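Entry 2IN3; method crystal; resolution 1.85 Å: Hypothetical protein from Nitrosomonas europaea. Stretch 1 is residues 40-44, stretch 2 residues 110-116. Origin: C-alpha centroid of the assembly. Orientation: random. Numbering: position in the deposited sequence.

Stretch 1, residues 40-44: TVKIM
Stretch 2 110-116: KVFPFFA

A strand can pack on a helix by lodging one branched side chain among several helical ones, and this contact shows the principle at small scale. Residues 40-44 are extended (Ile-43 phi/psi -104/135), while 111-116 are helical, near -62/-46, with Phe-115 N hydrogen-bonded to Val-111 O at 3.0 Å and Ala-116 N to Phe-112 O at 3.0 Å. The two axes run at 41° in N-to-C direction and approach to 9.3 Å; Ile-43 CA and Val-111 CA, 7.5 Å apart, set the register.

The bump is Ile-43, pointing toward the helix with chi1 m and chi2 t. Its extended CD1 enters the hollow between residues one turn apart, lying 3.6 Å from Val-111 CG1 and 3.6 Å from Phe-115 CD1; both of those residues are chi1 t. The CA-to-CB bond of Phe-112 (chi1 -82°, chi2 84°) runs sideways to the strand, but the end of its ring comes nearer. Ile-43 CG1 sits over one face, 3.6 Å from the Phe-112 ring centroid and 20° off the ring normal, a CH-pi contact, with Ile-43 CG1 3.4 Å from Phe-112 CZ. Val-41 (chi1 t) extends the apolar surface, its CG1 3.6 Å from Phe-112 CZ, while Val-41 O meets the ring edge 3.6 Å from Phe-112 CE1. Lys-42, between them, points away. No hydrogen bond crosses; the 277 Å² buried, both sides summed, comes with close apolar packing and the CH-pi contact.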

ATOM      1  N   THR A  40      -9.275  -5.155  13.136  1.00 44.92           N
ATOM      2  CA  THR A  40      -9.772  -4.479  11.929  1.00 45.20           C
ATOM      3  C   THR A  40      -8.569  -4.028  11.130  1.00 45.67           C
ATOM      4  O   THR A  40      -7.786  -3.210  11.618  1.00 46.18           O
ATOM      5  CB  THR A  40     -10.658  -3.276  12.241  1.00 45.53           C
ATOM      6  OG1 THR A  40     -11.707  -3.687  13.129  1.00 45.05           O
ATOM      7  CG2 THR A  40     -11.280  -2.725  10.942  1.00 45.38           C
ATOM      8  N   VAL A  41      -8.416  -4.571   9.927  1.00 45.23           N
ATOM      9  CA  VAL A  41      -7.179  -4.369   9.151  1.00 44.65           C
ATOM     10  C   VAL A  41      -7.431  -3.230   8.174  1.00 43.94           C
ATOM     11  O   VAL A  41      -8.393  -3.276   7.399  1.00 42.77           O
ATOM     12  CB  VAL A  41      -6.664  -5.643   8.405  1.00 45.89           C
ATOM     13  CG1 VAL A  41      -5.286  -5.352   7.817  1.00 46.68           C
ATOM     14  CG2 VAL A  41      -6.529  -6.855   9.369  1.00 43.55           C
ATOM     15  N   LYS A  42      -6.618  -2.173   8.266  1.00 42.77           N
ATOM     16  CA  LYS A  42      -6.861  -0.950   7.480  1.00 43.17           C
ATOM     17  C   LYS A  42      -5.561  -0.481   6.825  1.00 43.07           C
ATOM     18  O   LYS A  42      -4.508  -0.829   7.291  1.00 43.33           O
ATOM     19  CB  LYS A  42      -7.414   0.151   8.374  1.00 42.62           C
ATOM     20  CG  LYS A  42      -8.789  -0.128   8.995  1.00 43.43           C
ATOM     21  CD  LYS A  42      -9.251   0.973   9.954  1.00 45.45           C
ATOM     22  CE  LYS A  42      -9.608   2.245   9.245  1.00 50.42           C
ATOM     23  NZ  LYS A  42     -10.316   3.205  10.175  1.00 53.04           N
ATOM     24  N   ILE A  43      -5.636   0.302   5.745  1.00 43.40           N
ATOM     25  CA  ILE A  43      -4.399   0.769   5.083  1.00 43.52           C
ATOM     26  C   ILE A  43      -4.194   2.232   5.453  1.00 43.58           C
ATOM     27  O   ILE A  43      -5.151   3.021   5.432  1.00 41.74           O
ATOM     28  CB  ILE A  43      -4.447   0.638   3.527  1.00 43.28           C
ATOM     29  CG1 ILE A  43      -4.588  -0.821   3.114  1.00 44.44           C
ATOM     30  CG2 ILE A  43      -3.127   1.197   2.861  1.00 42.70           C
ATOM     31  CD1 ILE A  43      -4.598  -1.033   1.595  1.00 44.40           C
HETATM   32  N   MSE A  44      -2.953   2.570   5.808  1.00 43.95           N
HETATM   33  CA  MSE A  44      -2.500   3.948   5.958  1.00 45.94           C
HETATM   34  C   MSE A  44      -1.391   4.159   4.907  1.00 43.54           C
HETATM   35  O   MSE A  44      -0.222   3.787   5.121  1.00 42.24           O
HETATM   36  CB  MSE A  44      -1.992   4.216   7.385  1.00 45.95           C
HETATM   37  CG  MSE A  44      -1.925   5.707   7.723  1.00 48.63           C
HETATM   38 SE   MSE A  44      -1.205   6.050   9.516  1.00 57.61          SE
HETATM   39  CE  MSE A  44      -2.823   5.657  10.538  1.00 51.99           C
ATOM     40  N   LYS A 110     -13.434  -2.142  -0.286  1.00 46.36           N
ATOM     41  CA  LYS A 110     -12.697  -2.214  -1.555  1.00 45.66           C
ATOM     42  C   LYS A 110     -11.293  -1.626  -1.512  1.00 45.36           C
ATOM     43  O   LYS A 110     -10.583  -1.617  -2.541  1.00 44.97           O
ATOM     44  CB  LYS A 110     -13.489  -1.564  -2.672  1.00 45.55           C
ATOM     45  CG  LYS A 110     -14.727  -2.370  -3.019  1.00 46.10           C
ATOM     46  CD  LYS A 110     -15.540  -1.741  -4.093  1.00 46.89           C
ATOM     47  CE  LYS A 110     -16.780  -2.589  -4.312  1.00 47.80           C
ATOM     48  NZ  LYS A 110     -17.665  -1.989  -5.321  1.00 47.53           N
ATOM     49  N   VAL A 111     -10.879  -1.179  -0.328  1.00 44.62           N
ATOM     50  CA  VAL A 111      -9.536  -0.599  -0.153  1.00 44.65           C
ATOM     51  C   VAL A 111      -8.368  -1.574  -0.476  1.00 45.64           C
ATOM     52  O   VAL A 111      -7.448  -1.225  -1.241  1.00 44.94           O
ATOM     53  CB  VAL A 111      -9.365   0.006   1.253  1.00 44.24           C
ATOM     54  CG1 VAL A 111      -7.913   0.459   1.485  1.00 45.21           C
ATOM     55  CG2 VAL A 111     -10.322   1.187   1.425  1.00 45.67           C
ATOM     56  N   PHE A 112      -8.349  -2.754   0.137  1.00 45.43           N
ATOM     57  CA  PHE A 112      -7.258  -3.693  -0.170  1.00 46.35           C
ATOM     58  C   PHE A 112      -7.247  -4.180  -1.644  1.00 45.83           C
ATOM     59  O   PHE A 112      -6.178  -4.210  -2.287  1.00 46.45           O
ATOM     60  CB  PHE A 112      -7.209  -4.868   0.825  1.00 46.43           C
ATOM     61  CG  PHE A 112      -6.503  -4.530   2.117  1.00 47.65           C
ATOM     62  CD1 PHE A 112      -7.188  -3.898   3.152  1.00 46.02           C
ATOM     63  CD2 PHE A 112      -5.140  -4.799   2.270  1.00 48.05           C
ATOM     64  CE1 PHE A 112      -6.528  -3.569   4.368  1.00 46.80           C
ATOM     65  CE2 PHE A 112      -4.472  -4.473   3.484  1.00 48.34           C
ATOM     66  CZ  PHE A 112      -5.180  -3.856   4.520  1.00 44.57           C
ATOM     67  N   PRO A 113      -8.409  -4.554  -2.182  1.00 46.66           N
ATOM     68  CA  PRO A 113      -8.465  -4.874  -3.628  1.00 46.34           C
ATOM     69  C   PRO A 113      -7.989  -3.727  -4.534  1.00 46.17           C
ATOM     70  O   PRO A 113      -7.286  -3.995  -5.512  1.00 46.02           O
ATOM     71  CB  PRO A 113      -9.950  -5.107  -3.864  1.00 46.36           C
ATOM     72  CG  PRO A 113     -10.434  -5.615  -2.564  1.00 48.59           C
ATOM     73  CD  PRO A 113      -9.721  -4.774  -1.543  1.00 45.44           C
ATOM     74  N   PHE A 114      -8.355  -2.472  -4.226  1.00 44.73           N
ATOM     75  CA  PHE A 114      -7.894  -1.333  -5.044  1.00 44.41           C
ATOM     76  C   PHE A 114      -6.364  -1.109  -4.973  1.00 44.53           C
ATOM     77  O   PHE A 114      -5.708  -0.868  -5.993  1.00 44.70           O
ATOM     78  CB  PHE A 114      -8.619  -0.049  -4.653  1.00 44.78           C
ATOM     79  CG  PHE A 114      -8.332   1.119  -5.564  1.00 45.19           C
ATOM     80  CD1 PHE A 114      -8.825   1.138  -6.878  1.00 47.47           C
ATOM     81  CD2 PHE A 114      -7.626   2.221  -5.100  1.00 47.89           C
ATOM     82  CE1 PHE A 114      -8.576   2.222  -7.720  1.00 47.81           C
ATOM     83  CE2 PHE A 114      -7.375   3.312  -5.954  1.00 47.55           C
ATOM     84  CZ  PHE A 114      -7.835   3.304  -7.251  1.00 45.11           C
ATOM     85  N   PHE A 115      -5.804  -1.213  -3.774  1.00 43.95           N
ATOM     86  CA  PHE A 115      -4.364  -1.088  -3.560  1.00 44.49           C
ATOM     87  C   PHE A 115      -3.656  -2.163  -4.435  1.00 44.58           C
ATOM     88  O   PHE A 115      -2.667  -1.884  -5.159  1.00 44.27           O
ATOM     89  CB  PHE A 115      -4.074  -1.345  -2.088  1.00 44.61           C
ATOM     90  CG  PHE A 115      -2.647  -1.091  -1.678  1.00 45.84           C
ATOM     91  CD1 PHE A 115      -2.342   0.068  -0.975  1.00 44.07           C
ATOM     92  CD2 PHE A 115      -1.621  -2.003  -1.970  1.00 46.66           C
ATOM     93  CE1 PHE A 115      -1.044   0.357  -0.560  1.00 45.95           C
ATOM     94  CE2 PHE A 115      -0.284  -1.719  -1.552  1.00 46.27           C
ATOM     95  CZ  PHE A 115      -0.018  -0.530  -0.852  1.00 44.91           C
ATOM     96  N   ALA A 116      -4.144  -3.393  -4.347  1.00 44.29           N
ATOM     97  CA  ALA A 116      -3.527  -4.521  -5.097  1.00 45.14           C
ATOM     98  C   ALA A 116      -3.669  -4.289  -6.601  1.00 45.37           C
ATOM     99  O   ALA A 116      -2.735  -4.529  -7.344  1.00 45.96           O
ATOM    100  CB  ALA A 116      -4.168  -5.868  -4.696  1.00 45.72           C
TER